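Local coordinates for protein decapping nuclease RAI1 (Candida albicans, PDB 5BUD) that removes NAD caps, and also m7G-cap nucleosides or diphosphate, from RNA 5' ends using divalent metal, and stabilises and stimulates the exoribonuclease RAT1, at residues E22-A27 with K83-Y88; S348-Y353 with E364-T369; I57-G62 with L289-V294; T212-V217 with A331-L336; S64-I69 with K198-Y203. All blocks are in the same frame, centred on the assembly; numbering follows the deposited sequence.

Contact 1 of 5, residues E22-A27 with K83-Y88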
# COMPACT_ATOMS: atom_id res chain seq x y z
N GLU A 22 8.24 12.47 -3.66
CA GLU A 22 8.75 11.92 -2.40
C GLU A 22 9.27 13.08 -1.55
O GLU A 22 9.96 13.95 -2.06
CB GLU A 22 9.89 10.95 -2.66
CG GLU A 22 10.51 10.39 -1.40
CD GLU A 22 11.45 9.24 -1.68
OE1 GLU A 22 11.00 8.21 -2.21
OE2 GLU A 22 12.65 9.37 -1.34
N LEU A 23 8.95 13.05 -0.26
CA LEU A 23 9.49 13.99 0.73
C LEU A 23 10.73 13.39 1.36
O LEU A 23 11.77 14.05 1.41
CB LEU A 23 8.43 14.29 1.81
CG LEU A 23 7.09 14.87 1.31
CD1 LEU A 23 6.13 15.14 2.47
CD2 LEU A 23 7.31 16.14 0.49
N PHE A 24 10.62 12.16 1.86
CA PHE A 24 11.76 11.45 2.43
C PHE A 24 11.43 9.96 2.43
O PHE A 24 10.36 9.56 1.98
CB PHE A 24 12.05 11.94 3.87
CG PHE A 24 10.89 11.73 4.82
CD1 PHE A 24 9.94 12.70 4.98
CD2 PHE A 24 10.76 10.55 5.52
CE1 PHE A 24 8.87 12.51 5.81
CE2 PHE A 24 9.69 10.35 6.38
CZ PHE A 24 8.74 11.32 6.52
N SER A 25 12.35 9.17 2.98
CA SER A 25 12.16 7.75 3.16
C SER A 25 12.72 7.30 4.50
O SER A 25 13.48 8.02 5.13
CB SER A 25 12.89 6.99 2.07
OG SER A 25 14.25 7.36 2.07
N TYR A 26 12.35 6.08 4.87
CA TYR A 26 12.90 5.41 6.02
C TYR A 26 12.75 3.92 5.73
O TYR A 26 12.29 3.56 4.63
CB TYR A 26 12.20 5.89 7.31
CG TYR A 26 10.73 5.60 7.47
CD1 TYR A 26 9.77 6.29 6.75
CD2 TYR A 26 10.28 4.66 8.39
CE1 TYR A 26 8.41 6.05 6.91
CE2 TYR A 26 8.93 4.41 8.55
CZ TYR A 26 8.00 5.10 7.81
OH TYR A 26 6.67 4.82 8.00
N ALA A 27 13.13 3.06 6.67
CA ALA A 27 13.24 1.65 6.38
C ALA A 27 12.95 0.82 7.61
O ALA A 27 12.94 1.35 8.73
CB ALA A 27 14.65 1.36 5.84
N LYS A 83 8.06 9.48 13.91
CA LYS A 83 9.46 9.68 14.30
C LYS A 83 10.26 10.10 13.08
O LYS A 83 11.13 11.01 13.16
CB LYS A 83 10.03 8.43 14.95
CG LYS A 83 11.51 8.51 15.27
CD LYS A 83 11.82 8.07 16.70
CE LYS A 83 13.30 8.15 17.01
NZ LYS A 83 13.90 6.81 16.88
N ALA A 84 9.95 9.46 11.95
CA ALA A 84 10.52 9.83 10.67
C ALA A 84 10.12 11.24 10.31
O ALA A 84 10.96 12.02 9.88
CB ALA A 84 10.07 8.85 9.58
N ILE A 85 8.84 11.58 10.49
CA ILE A 85 8.34 12.95 10.23
C ILE A 85 9.05 14.02 11.11
O ILE A 85 9.42 15.08 10.62
CB ILE A 85 6.81 13.02 10.39
CG1 ILE A 85 6.12 12.35 9.17
CG2 ILE A 85 6.32 14.45 10.52
CD1 ILE A 85 4.61 12.18 9.28
N ILE A 86 9.25 13.74 12.40
CA ILE A 86 9.97 14.68 13.31
C ILE A 86 11.40 14.94 12.78
O ILE A 86 11.83 16.07 12.66
CB ILE A 86 10.04 14.16 14.77
CG1 ILE A 86 8.63 14.11 15.38
CG2 ILE A 86 10.95 15.06 15.61
CD1 ILE A 86 8.51 13.16 16.56
N LYS A 87 12.10 13.88 12.41
CA LYS A 87 13.43 14.02 11.80
C LYS A 87 13.44 14.93 10.58
O LYS A 87 14.29 15.85 10.48
CB LYS A 87 13.99 12.66 11.43
CG LYS A 87 15.44 12.70 10.98
CD LYS A 87 16.05 11.30 10.96
CE LYS A 87 17.47 11.32 10.44
NZ LYS A 87 17.52 11.92 9.08
N TYR A 88 12.49 14.71 9.66
CA TYR A 88 12.42 15.50 8.44
C TYR A 88 12.06 16.92 8.74
O TYR A 88 12.68 17.85 8.23
CB TYR A 88 11.38 14.90 7.46
CG TYR A 88 11.19 15.68 6.16
CD1 TYR A 88 12.16 15.67 5.16
CD2 TYR A 88 10.01 16.38 5.92
CE1 TYR A 88 11.98 16.38 3.97
CE2 TYR A 88 9.82 17.08 4.73
CZ TYR A 88 10.80 17.08 3.77
OH TYR A 88 10.58 17.78 2.61
O HOH W 1 12.04 16.60 0.50

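Contact 2 of 5, residues S348-Y353 with E364-T369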
# COMPACT_ATOMS: atom_id res chain seq x y z
N SER A 348 -12.00 12.48 18.31
CA SER A 348 -11.56 11.64 17.20
C SER A 348 -12.80 10.97 16.61
O SER A 348 -13.89 10.96 17.24
CB SER A 348 -10.65 10.55 17.73
OG SER A 348 -9.51 11.08 18.34
N TYR A 349 -12.63 10.39 15.42
CA TYR A 349 -13.72 9.80 14.65
C TYR A 349 -13.40 8.41 14.06
O TYR A 349 -12.26 8.11 13.71
CB TYR A 349 -14.09 10.73 13.49
CG TYR A 349 -14.29 12.14 13.95
CD1 TYR A 349 -15.56 12.63 14.26
CD2 TYR A 349 -13.20 12.97 14.10
CE1 TYR A 349 -15.72 13.94 14.70
CE2 TYR A 349 -13.35 14.27 14.55
CZ TYR A 349 -14.61 14.75 14.85
OH TYR A 349 -14.70 16.06 15.27
N ARG A 350 -14.46 7.61 13.94
CA ARG A 350 -14.44 6.38 13.18
C ARG A 350 -14.93 6.73 11.80
O ARG A 350 -15.97 7.34 11.66
CB ARG A 350 -15.44 5.38 13.74
CG ARG A 350 -15.02 4.68 15.01
CD ARG A 350 -15.81 3.39 15.16
NE ARG A 350 -14.92 2.34 15.62
CZ ARG A 350 -14.40 2.28 16.85
NH1 ARG A 350 -14.68 3.20 17.77
NH2 ARG A 350 -13.58 1.28 17.15
N LEU A 351 -14.18 6.33 10.78
CA LEU A 351 -14.62 6.41 9.41
C LEU A 351 -14.86 4.97 8.98
O LEU A 351 -13.95 4.15 9.05
CB LEU A 351 -13.54 7.06 8.53
CG LEU A 351 -13.75 7.15 7.02
CD1 LEU A 351 -15.04 7.84 6.66
CD2 LEU A 351 -12.58 7.88 6.39
N LYS A 352 -16.08 4.65 8.57
CA LYS A 352 -16.46 3.26 8.36
C LYS A 352 -17.21 3.11 7.03
O LYS A 352 -18.16 3.84 6.78
CB LYS A 352 -17.34 2.79 9.53
CG LYS A 352 -18.02 1.42 9.33
CD LYS A 352 -18.93 1.09 10.51
CE LYS A 352 -19.24 -0.39 10.60
NZ LYS A 352 -18.15 -1.18 11.25
N TYR A 353 -16.76 2.17 6.21
CA TYR A 353 -17.57 1.67 5.10
C TYR A 353 -18.17 0.34 5.55
O TYR A 353 -17.42 -0.59 5.89
CB TYR A 353 -16.75 1.47 3.84
CG TYR A 353 -17.54 0.75 2.80
CD1 TYR A 353 -18.71 1.29 2.29
CD2 TYR A 353 -17.13 -0.49 2.33
CE1 TYR A 353 -19.46 0.62 1.33
CE2 TYR A 353 -17.87 -1.17 1.38
CZ TYR A 353 -19.04 -0.61 0.88
OH TYR A 353 -19.77 -1.29 -0.05
N GLU A 364 -18.28 10.12 15.93
CA GLU A 364 -17.35 10.42 16.99
C GLU A 364 -17.02 9.16 17.77
O GLU A 364 -17.91 8.35 18.08
CB GLU A 364 -17.98 11.45 17.93
CG GLU A 364 -17.05 12.18 18.86
CD GLU A 364 -17.81 13.17 19.75
OE1 GLU A 364 -18.71 13.88 19.23
OE2 GLU A 364 -17.52 13.21 20.96
N THR A 365 -15.75 9.01 18.13
CA THR A 365 -15.36 7.92 19.00
C THR A 365 -15.74 8.21 20.47
O THR A 365 -16.05 9.34 20.84
CB THR A 365 -13.85 7.67 18.98
OG1 THR A 365 -13.17 8.80 19.55
CG2 THR A 365 -13.35 7.41 17.56
N ASP A 366 -15.65 7.15 21.25
CA ASP A 366 -15.76 7.19 22.71
C ASP A 366 -14.54 7.95 23.29
O ASP A 366 -13.41 7.91 22.72
CB ASP A 366 -15.78 5.74 23.27
CG ASP A 366 -16.17 4.67 22.21
OD1 ASP A 366 -15.66 4.69 21.04
OD2 ASP A 366 -16.96 3.78 22.57
N SER A 367 -14.75 8.64 24.41
CA SER A 367 -13.67 9.38 25.08
C SER A 367 -12.43 8.51 25.30
O SER A 367 -11.32 8.95 25.03
CB SER A 367 -14.14 9.97 26.42
OG SER A 367 -13.12 10.79 27.00
N GLU A 368 -12.62 7.27 25.74
CA GLU A 368 -11.51 6.37 26.06
C GLU A 368 -10.68 6.02 24.80
O GLU A 368 -9.45 5.86 24.85
CB GLU A 368 -12.03 5.07 26.71
CG GLU A 368 -12.63 5.22 28.11
CD GLU A 368 -13.96 5.97 28.18
OE1 GLU A 368 -14.69 6.09 27.15
OE2 GLU A 368 -14.28 6.47 29.29
N THR A 369 -11.37 5.91 23.67
CA THR A 369 -10.73 5.62 22.38
C THR A 369 -9.95 6.84 21.90
O THR A 369 -8.80 6.71 21.49
CB THR A 369 -11.81 5.22 21.34
OG1 THR A 369 -12.45 4.02 21.80
CG2 THR A 369 -11.19 4.98 19.98
O HOH W 2 -13.98 11.43 20.39

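Contact 3 of 5, residues I57-G62 with L289-V294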
# COMPACT_ATOMS: atom_id res chain seq x y z
N ILE A 57 12.52 -21.04 -12.46
CA ILE A 57 12.73 -20.81 -11.03
C ILE A 57 11.57 -21.34 -10.19
O ILE A 57 10.42 -21.11 -10.52
CB ILE A 57 12.97 -19.31 -10.76
CG1 ILE A 57 14.29 -18.88 -11.41
CG2 ILE A 57 13.02 -19.05 -9.27
CD1 ILE A 57 14.38 -17.39 -11.69
N ASP A 58 11.87 -22.10 -9.14
CA ASP A 58 10.81 -22.59 -8.27
C ASP A 58 10.54 -21.57 -7.18
O ASP A 58 11.39 -21.35 -6.31
CB ASP A 58 11.14 -23.95 -7.64
CG ASP A 58 9.89 -24.62 -7.07
OD1 ASP A 58 9.00 -23.89 -6.61
OD2 ASP A 58 9.76 -25.87 -7.10
N LEU A 59 9.36 -20.98 -7.21
CA LEU A 59 9.05 -19.88 -6.29
C LEU A 59 8.61 -20.39 -4.91
O LEU A 59 8.38 -19.59 -4.03
CB LEU A 59 7.99 -18.94 -6.89
CG LEU A 59 8.47 -18.14 -8.09
CD1 LEU A 59 7.34 -17.32 -8.72
CD2 LEU A 59 9.64 -17.22 -7.77
N GLN A 60 8.45 -21.70 -4.73
CA GLN A 60 8.30 -22.26 -3.38
C GLN A 60 9.62 -22.76 -2.80
O GLN A 60 9.66 -23.23 -1.66
CB GLN A 60 7.21 -23.33 -3.30
CG GLN A 60 7.41 -24.54 -4.18
CD GLN A 60 6.25 -25.50 -4.08
OE1 GLN A 60 5.82 -25.84 -2.99
NE2 GLN A 60 5.72 -25.91 -5.22
N GLY A 61 10.71 -22.65 -3.57
CA GLY A 61 12.03 -23.00 -3.07
C GLY A 61 12.34 -22.27 -1.78
O GLY A 61 12.28 -21.03 -1.74
N GLY A 62 12.63 -23.02 -0.72
CA GLY A 62 13.03 -22.41 0.55
C GLY A 62 11.87 -22.04 1.47
O GLY A 62 12.09 -21.41 2.50
N LEU A 289 4.02 -23.61 -9.14
CA LEU A 289 4.70 -22.43 -8.62
C LEU A 289 6.07 -22.20 -9.25
O LEU A 289 6.95 -21.62 -8.64
CB LEU A 289 4.78 -22.49 -7.08
CG LEU A 289 3.48 -22.94 -6.38
CD1 LEU A 289 3.58 -22.99 -4.87
CD2 LEU A 289 2.35 -22.02 -6.78
N ILE A 290 6.23 -22.62 -10.49
CA ILE A 290 7.43 -22.31 -11.24
C ILE A 290 7.15 -21.00 -12.00
O ILE A 290 6.11 -20.88 -12.66
CB ILE A 290 7.74 -23.42 -12.27
CG1 ILE A 290 7.78 -24.82 -11.61
CG2 ILE A 290 9.04 -23.13 -12.99
CD1 ILE A 290 8.84 -24.97 -10.54
N LEU A 291 8.10 -20.06 -11.98
CA LEU A 291 7.99 -18.81 -12.73
C LEU A 291 8.14 -19.12 -14.21
O LEU A 291 9.13 -19.71 -14.61
CB LEU A 291 9.06 -17.82 -12.30
CG LEU A 291 9.15 -16.46 -12.98
CD1 LEU A 291 7.91 -15.60 -12.74
CD2 LEU A 291 10.38 -15.70 -12.54
N LYS A 292 7.16 -18.70 -15.00
CA LYS A 292 7.09 -19.01 -16.43
C LYS A 292 7.45 -17.81 -17.28
O LYS A 292 8.17 -17.93 -18.25
CB LYS A 292 5.69 -19.45 -16.79
CG LYS A 292 5.19 -20.66 -15.99
CD LYS A 292 6.09 -21.88 -16.17
CE LYS A 292 6.13 -22.35 -17.62
NZ LYS A 292 7.26 -23.30 -17.79
N ASN A 293 6.93 -16.64 -16.92
CA ASN A 293 7.30 -15.42 -17.61
C ASN A 293 7.04 -14.17 -16.76
O ASN A 293 6.29 -14.20 -15.77
CB ASN A 293 6.56 -15.31 -18.96
CG ASN A 293 5.06 -15.18 -18.78
OD1 ASN A 293 4.40 -16.11 -18.36
ND2 ASN A 293 4.52 -14.02 -19.12
N VAL A 294 7.68 -13.07 -17.16
CA VAL A 294 7.58 -11.81 -16.46
C VAL A 294 7.12 -10.74 -17.42
O VAL A 294 7.58 -10.70 -18.55
CB VAL A 294 8.94 -11.43 -15.86
CG1 VAL A 294 8.93 -10.03 -15.29
CG2 VAL A 294 9.34 -12.48 -14.83
O HOH W 3 11.75 -19.03 -14.20

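Contact 4 of 5, residues T212-V217 with A331-L336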
# COMPACT_ATOMS: atom_id res chain seq x y z
N THR A 212 1.15 14.35 -2.19
CA THR A 212 0.36 14.36 -3.44
C THR A 212 -0.92 15.17 -3.17
O THR A 212 -1.07 15.80 -2.12
CB THR A 212 0.06 12.92 -3.92
OG1 THR A 212 -0.48 12.90 -5.27
CG2 THR A 212 -0.89 12.21 -2.95
N GLY A 213 -1.82 15.19 -4.14
CA GLY A 213 -3.05 15.92 -3.95
C GLY A 213 -4.08 15.46 -4.96
O GLY A 213 -3.76 14.76 -5.91
N ILE A 214 -5.33 15.84 -4.70
CA ILE A 214 -6.43 15.68 -5.67
C ILE A 214 -7.43 16.77 -5.36
O ILE A 214 -7.69 17.06 -4.18
CB ILE A 214 -7.06 14.28 -5.64
CG1 ILE A 214 -8.19 14.18 -6.66
CG2 ILE A 214 -7.55 13.91 -4.24
CD1 ILE A 214 -8.58 12.75 -6.94
N GLY A 215 -7.95 17.42 -6.41
CA GLY A 215 -8.76 18.62 -6.23
C GLY A 215 -7.93 19.66 -5.48
O GLY A 215 -6.79 19.90 -5.83
N ASN A 216 -8.48 20.23 -4.43
CA ASN A 216 -7.73 21.18 -3.64
C ASN A 216 -7.26 20.59 -2.31
O ASN A 216 -6.92 21.32 -1.40
CB ASN A 216 -8.56 22.45 -3.40
CG ASN A 216 -9.90 22.16 -2.74
OD1 ASN A 216 -9.98 21.39 -1.78
ND2 ASN A 216 -10.97 22.76 -3.27
N VAL A 217 -7.22 19.26 -2.19
CA VAL A 217 -6.79 18.62 -0.94
C VAL A 217 -5.35 18.11 -1.05
O VAL A 217 -4.96 17.59 -2.08
CB VAL A 217 -7.72 17.46 -0.55
CG1 VAL A 217 -7.26 16.82 0.77
CG2 VAL A 217 -9.14 17.97 -0.40
N ALA A 331 -14.21 12.77 -4.16
CA ALA A 331 -15.38 13.14 -3.36
C ALA A 331 -15.14 12.81 -1.89
O ALA A 331 -15.39 13.63 -1.01
CB ALA A 331 -16.60 12.41 -3.88
N VAL A 332 -14.62 11.61 -1.62
CA VAL A 332 -14.32 11.20 -0.24
C VAL A 332 -13.37 12.19 0.43
O VAL A 332 -13.66 12.68 1.50
CB VAL A 332 -13.70 9.79 -0.16
CG1 VAL A 332 -13.17 9.49 1.25
CG2 VAL A 332 -14.73 8.74 -0.55
N VAL A 333 -12.21 12.47 -0.18
CA VAL A 333 -11.18 13.28 0.51
C VAL A 333 -11.59 14.74 0.67
O VAL A 333 -11.30 15.36 1.70
CB VAL A 333 -9.79 13.19 -0.15
CG1 VAL A 333 -9.32 11.73 -0.14
CG2 VAL A 333 -9.82 13.78 -1.56
N ASP A 334 -12.29 15.30 -0.32
CA ASP A 334 -12.91 16.60 -0.14
C ASP A 334 -13.93 16.61 1.02
O ASP A 334 -13.99 17.56 1.78
CB ASP A 334 -13.58 17.08 -1.43
CG ASP A 334 -14.07 18.51 -1.30
OD1 ASP A 334 -13.24 19.45 -1.36
OD2 ASP A 334 -15.28 18.68 -1.09
N TRP A 335 -14.72 15.54 1.16
CA TRP A 335 -15.70 15.43 2.25
C TRP A 335 -14.97 15.41 3.59
O TRP A 335 -15.27 16.22 4.49
CB TRP A 335 -16.57 14.19 2.02
CG TRP A 335 -17.60 13.86 3.06
CD1 TRP A 335 -18.76 14.55 3.34
CD2 TRP A 335 -17.60 12.71 3.91
NE1 TRP A 335 -19.46 13.90 4.32
CE2 TRP A 335 -18.77 12.77 4.69
CE3 TRP A 335 -16.73 11.64 4.08
CZ2 TRP A 335 -19.09 11.80 5.65
CZ3 TRP A 335 -17.04 10.67 5.05
CH2 TRP A 335 -18.21 10.76 5.81
N LEU A 336 -13.95 14.56 3.72
CA LEU A 336 -13.15 14.57 4.94
C LEU A 336 -12.54 15.95 5.23
O LEU A 336 -12.49 16.39 6.39
CB LEU A 336 -12.03 13.53 4.87
CG LEU A 336 -12.43 12.07 4.81
CD1 LEU A 336 -11.21 11.22 4.48
CD2 LEU A 336 -13.08 11.65 6.12
O HOH W 4 -11.14 18.86 -3.26
O HOH W 5 -11.33 20.25 0.56

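Contact 5 of 5, residues S64-I69 with K198-Y203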
# COMPACT_ATOMS: atom_id res chain seq x y z
N SER A 64 10.31 -23.66 3.76
CA SER A 64 10.48 -24.12 5.15
C SER A 64 11.42 -23.24 5.98
O SER A 64 11.34 -23.26 7.21
CB SER A 64 10.99 -25.56 5.18
OG SER A 64 12.33 -25.58 4.73
N LYS A 65 12.30 -22.48 5.34
CA LYS A 65 13.17 -21.51 6.04
C LYS A 65 12.67 -20.05 6.01
O LYS A 65 13.38 -19.13 6.38
CB LYS A 65 14.56 -21.54 5.44
CG LYS A 65 15.16 -22.93 5.27
CD LYS A 65 16.62 -22.86 4.82
CE LYS A 65 16.82 -21.92 3.64
NZ LYS A 65 18.04 -22.20 2.83
N PHE A 66 11.46 -19.83 5.52
CA PHE A 66 10.89 -18.48 5.45
C PHE A 66 10.90 -17.80 6.83
O PHE A 66 10.36 -18.34 7.78
CB PHE A 66 9.46 -18.61 4.90
CG PHE A 66 8.70 -17.31 4.73
CD1 PHE A 66 9.34 -16.10 4.50
CD2 PHE A 66 7.33 -17.33 4.74
CE1 PHE A 66 8.61 -14.93 4.36
CE2 PHE A 66 6.58 -16.17 4.57
CZ PHE A 66 7.22 -14.97 4.39
N LYS A 67 11.53 -16.63 6.92
CA LYS A 67 11.48 -15.81 8.13
C LYS A 67 10.34 -14.78 8.04
O LYS A 67 10.48 -13.71 7.43
CB LYS A 67 12.80 -15.10 8.36
CG LYS A 67 12.76 -14.20 9.58
CD LYS A 67 14.14 -13.93 10.15
CE LYS A 67 14.07 -13.11 11.45
NZ LYS A 67 14.16 -11.64 11.24
N LYS A 68 9.21 -15.14 8.65
CA LYS A 68 7.95 -14.44 8.50
C LYS A 68 7.62 -13.60 9.73
O LYS A 68 7.60 -14.12 10.84
CB LYS A 68 6.88 -15.49 8.33
CG LYS A 68 5.48 -14.98 8.02
CD LYS A 68 4.53 -16.15 8.04
CE LYS A 68 3.36 -15.93 7.10
NZ LYS A 68 2.53 -14.76 7.47
N ILE A 69 7.37 -12.31 9.54
CA ILE A 69 7.02 -11.45 10.67
C ILE A 69 5.60 -11.80 11.17
O ILE A 69 4.68 -11.98 10.37
CB ILE A 69 7.20 -9.95 10.35
CG1 ILE A 69 7.02 -9.11 11.60
CG2 ILE A 69 6.23 -9.48 9.27
CD1 ILE A 69 7.53 -7.69 11.46
N LYS A 198 19.16 -17.62 -1.17
CA LYS A 198 19.02 -16.68 -0.06
C LYS A 198 17.75 -16.99 0.73
O LYS A 198 16.73 -17.35 0.15
CB LYS A 198 18.99 -15.25 -0.62
CG LYS A 198 19.26 -14.15 0.37
CD LYS A 198 18.90 -12.79 -0.21
CE LYS A 198 19.60 -12.52 -1.53
NZ LYS A 198 19.55 -11.07 -1.89
N VAL A 199 17.85 -16.90 2.06
CA VAL A 199 16.71 -17.03 2.96
C VAL A 199 15.75 -15.88 2.72
O VAL A 199 16.15 -14.73 2.73
CB VAL A 199 17.16 -16.98 4.44
CG1 VAL A 199 15.96 -16.85 5.36
CG2 VAL A 199 17.96 -18.23 4.80
N VAL A 200 14.48 -16.19 2.49
CA VAL A 200 13.49 -15.16 2.24
C VAL A 200 12.92 -14.66 3.59
O VAL A 200 12.62 -15.47 4.47
CB VAL A 200 12.34 -15.70 1.38
CG1 VAL A 200 11.23 -14.66 1.28
CG2 VAL A 200 12.87 -16.09 0.01
N ASN A 201 12.81 -13.35 3.73
CA ASN A 201 12.13 -12.72 4.85
C ASN A 201 11.15 -11.63 4.38
O ASN A 201 11.33 -11.07 3.29
CB ASN A 201 13.14 -12.12 5.84
CG ASN A 201 13.72 -10.79 5.39
OD1 ASN A 201 13.11 -9.75 5.57
ND2 ASN A 201 14.93 -10.82 4.84
N ASN A 202 10.12 -11.36 5.17
CA ASN A 202 9.31 -10.16 4.95
C ASN A 202 9.45 -9.11 6.05
O ASN A 202 8.57 -8.28 6.26
CB ASN A 202 7.83 -10.50 4.67
CG ASN A 202 7.11 -11.13 5.86
OD1 ASN A 202 7.73 -11.66 6.81
ND2 ASN A 202 5.81 -11.10 5.81
N TYR A 203 10.62 -9.08 6.67
CA TYR A 203 10.91 -8.09 7.69
C TYR A 203 11.43 -6.83 7.07
O TYR A 203 11.02 -5.73 7.45
CB TYR A 203 11.95 -8.62 8.68
CG TYR A 203 11.39 -9.47 9.76
CD1 TYR A 203 11.05 -10.79 9.52
CD2 TYR A 203 11.22 -8.97 11.06
CE1 TYR A 203 10.54 -11.59 10.51
CE2 TYR A 203 10.72 -9.77 12.06
CZ TYR A 203 10.39 -11.08 11.78
OH TYR A 203 9.88 -11.92 12.75
O HOH W 6 3.98 -11.89 7.95

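Contact 1 of 5, residues E22-A27 with K83-Y88
Helix 78-92 rests on strand 21-28 of the PD-(D/E)XK nuclease fold, and the side chain that joins them most intimately is F24. With chi1 at 61°, its CG takes the crowded position between backbone N and carbonyl carbon, and the ring swings across to Y88. There F24 CD1 lies 3.4 Å from Y88 CG, above one face of the tyrosine but displaced toward its rim. The two planes are tilted by 32° with centroids 5.0 Å apart, an oblique pairing. I85 approaches the F24 ring at its edge, I85 CG1 being 3.9 Å from F24 CZ. A classic beta bulge, in which L23 and F24 both face V209 of strand 205-214, explains why two successive residues turn toward the helix. L23 accordingly brings its CB to the phenol end of Y88. Further along, the methyl of A84 is shared between two rings: CB lies 3.6 Å from F24 CE2 and makes a CH-pi contact over one face of Y26, 4.1 Å from the centroid of that ring. One water completes the junction at the bulge, donating to L23 O (2.7 Å) and hydrogen-bonded to Y88 OH (2.8 Å).

Contact 2 of 5, residues S348-Y353 with E364-T369
T365 N points almost straight at S348 O, with N-H...O at 174° and a length of 2.8 Å, although the donor sits 34° above the carbonyl plane. This bond lies at the foot of the antiparallel beta hairpin of strands 349-354 and 359-364, where the chain leaves the second strand for helix 367-377. Next to it, Y349 and E364 form a non-hydrogen-bonded pair with CA atoms 4.4 Å apart and diverging side chains. E364 CA adds a C-H...O contact of 3.5 Å to the same S348 O. T365 puts its OG1 in the crowded position between N and carbonyl carbon, which leaves CG2 beside the backbone N and against the first strand, 3.6 Å from Y349 C. A water ties S348 and T365 together: it accepts from S348 N (3.1 Å) and T365 OG1 (2.9 Å), and donates to T365 O. D366 holds the N-cap position without a capping bond from its side chain. Instead its OD1 faces the edge of the R350 guanidinium in a long salt bridge, 3.7 Å from NH1, the two planes 79° apart. In the next shell, L373 and R374 of the helix touch the S348 side chain, while N370 OD1 hydrogen-bonds S348 OG.

Contact 3 of 5, residues I57-G62 with L289-V294
I57 O takes one hydrogen bond, from L291 N at 2.9 Å and nearly along the C=O axis, and one weaker C-H...O contact, from I290 CA at 3.3 Å. The reciprocal bond runs from L59 N to L289 O, also 2.9 Å and equally axial, so that D58 and I290 face each other in a single backbone bridge. A water extends the pairing, accepting from I57 N and donating to L291 O (2.7 Å). From D58 the loop folds back in a type I turn to G61. D58 OD1 takes the N-H of Q60 at 2.9 Å from 27° above the carboxylate plane, an Asx turn, and this fixes the carboxylate while I290 CD1 packs on D58 CG at 3.6 Å. Q60 crosses L289 at about a right angle, with NE2 3.6 Å from L289 CD1; its OE1 is bound by R166. L59 meets L291 CB through CD1, 4.0 Å away, and also touches V170 and K173 of helix 158-178, which carries the metal-binding E175. Recognition here rests mainly on directional backbone bonds, with the D58 carboxylate and Q60 amide laid in van der Waals contact against methyls of I290 and L289.

Contact 4 of 5, residues T212-V217 with A331-L336
I214 sets its CG2 methyl against CG2 of V333 at 3.5 Å, the two side chains crossing at about a right angle; in each residue that methyl occupies the crowded position between backbone N and carbonyl carbon. I214 opens a type II' beta turn ending at V217, the tight connection of the antiparallel hairpin formed by strands 205-214 and 217-228, and helix 322-339 packs against the tip of this hairpin. G215 takes the positive phi of 58° that the first inner position of such a turn requires, and V217 N closes the turn on I214 O at 3.0 Å. V217 then lays CG2 on the helix backbone, 4.0 Å from V333 O and 4.0 Å from D334 CA. Y329, one helical turn earlier, also touches I214, while W335 and L336 pack on L362 of strand 359-364, so the helix links the turn to a second hairpin. At the more exposed end of the turn N216 OD1 and D334 OD1 are 3.8 Å apart; both are acceptors and so cannot bond directly, and a water joins them by donating to each, as would suit an ionised aspartate. A second water accepts from N216 N and lies 2.9 Å from D334 OD1, to which it can donate.

Contact 5 of 5, residues S64-I69 with K198-Y203
Y203 stands between two residues of the neighbouring loop, one over each face of its ring. On one side K67, extended to CE and then bent at chi4, places NZ 3.6 Å from the ring centroid and only 8° off the normal, a cation-pi contact. On the other, I69 CB sits 3.7 Å from that centroid, a CH-pi contact over the centre of the ring. K67 O lies in the ring plane at its edge. F66 is turned differently, presenting its edge to the V200 peptide, with CD1 3.3 Å from V200 O, while Y169 packs against it edge-to-face. These orientations rest on two loop segments that run side by side in the same direction, 3° apart. K67 bridges N201 through bonds from K67 N to V200 O (2.9 Å) and from N202 N to K67 O (3.3 Å). Where the backbone pairing stops, a side chain continues it: N202 OD1 receives I69 N at 2.8 Å, in the carbonyl plane on a lone pair. N202 ND2 donates to Y172 OH and to a water 2.9 Å away that donates to I69 O. N201 OD1 accepts Y203 N, an Asx turn that leads into the tyrosine. With N202 about 6 Å from a bound manganese, bonds at both amide ends are consistent with its modelled orientation, and the tyrosine pi face probably stabilises the lysine ammonium.

In the fold
The five contacts lie at very different distances from the manganese centre. In contact 5 the N202 side chain is about 6 Å from a manganese ion, and the nearest atom of the contact about 6 Å from the RNA. Contact 3, centred 16 Å away, also reaches within about 6 Å of the RNA. Contact 1 is intermediate: the Y26 side chain is about 8 Å from that of the metal ligand E224. Contacts 2 and 4 lie away from the annotated sites but touch each other, since L351 packs on both W335 and L336. Contacts 1 and 4 involve neighbouring strands, 21-28 and 205-214. Contacts 2 and 3 mark distant ends, 44 Å between centres.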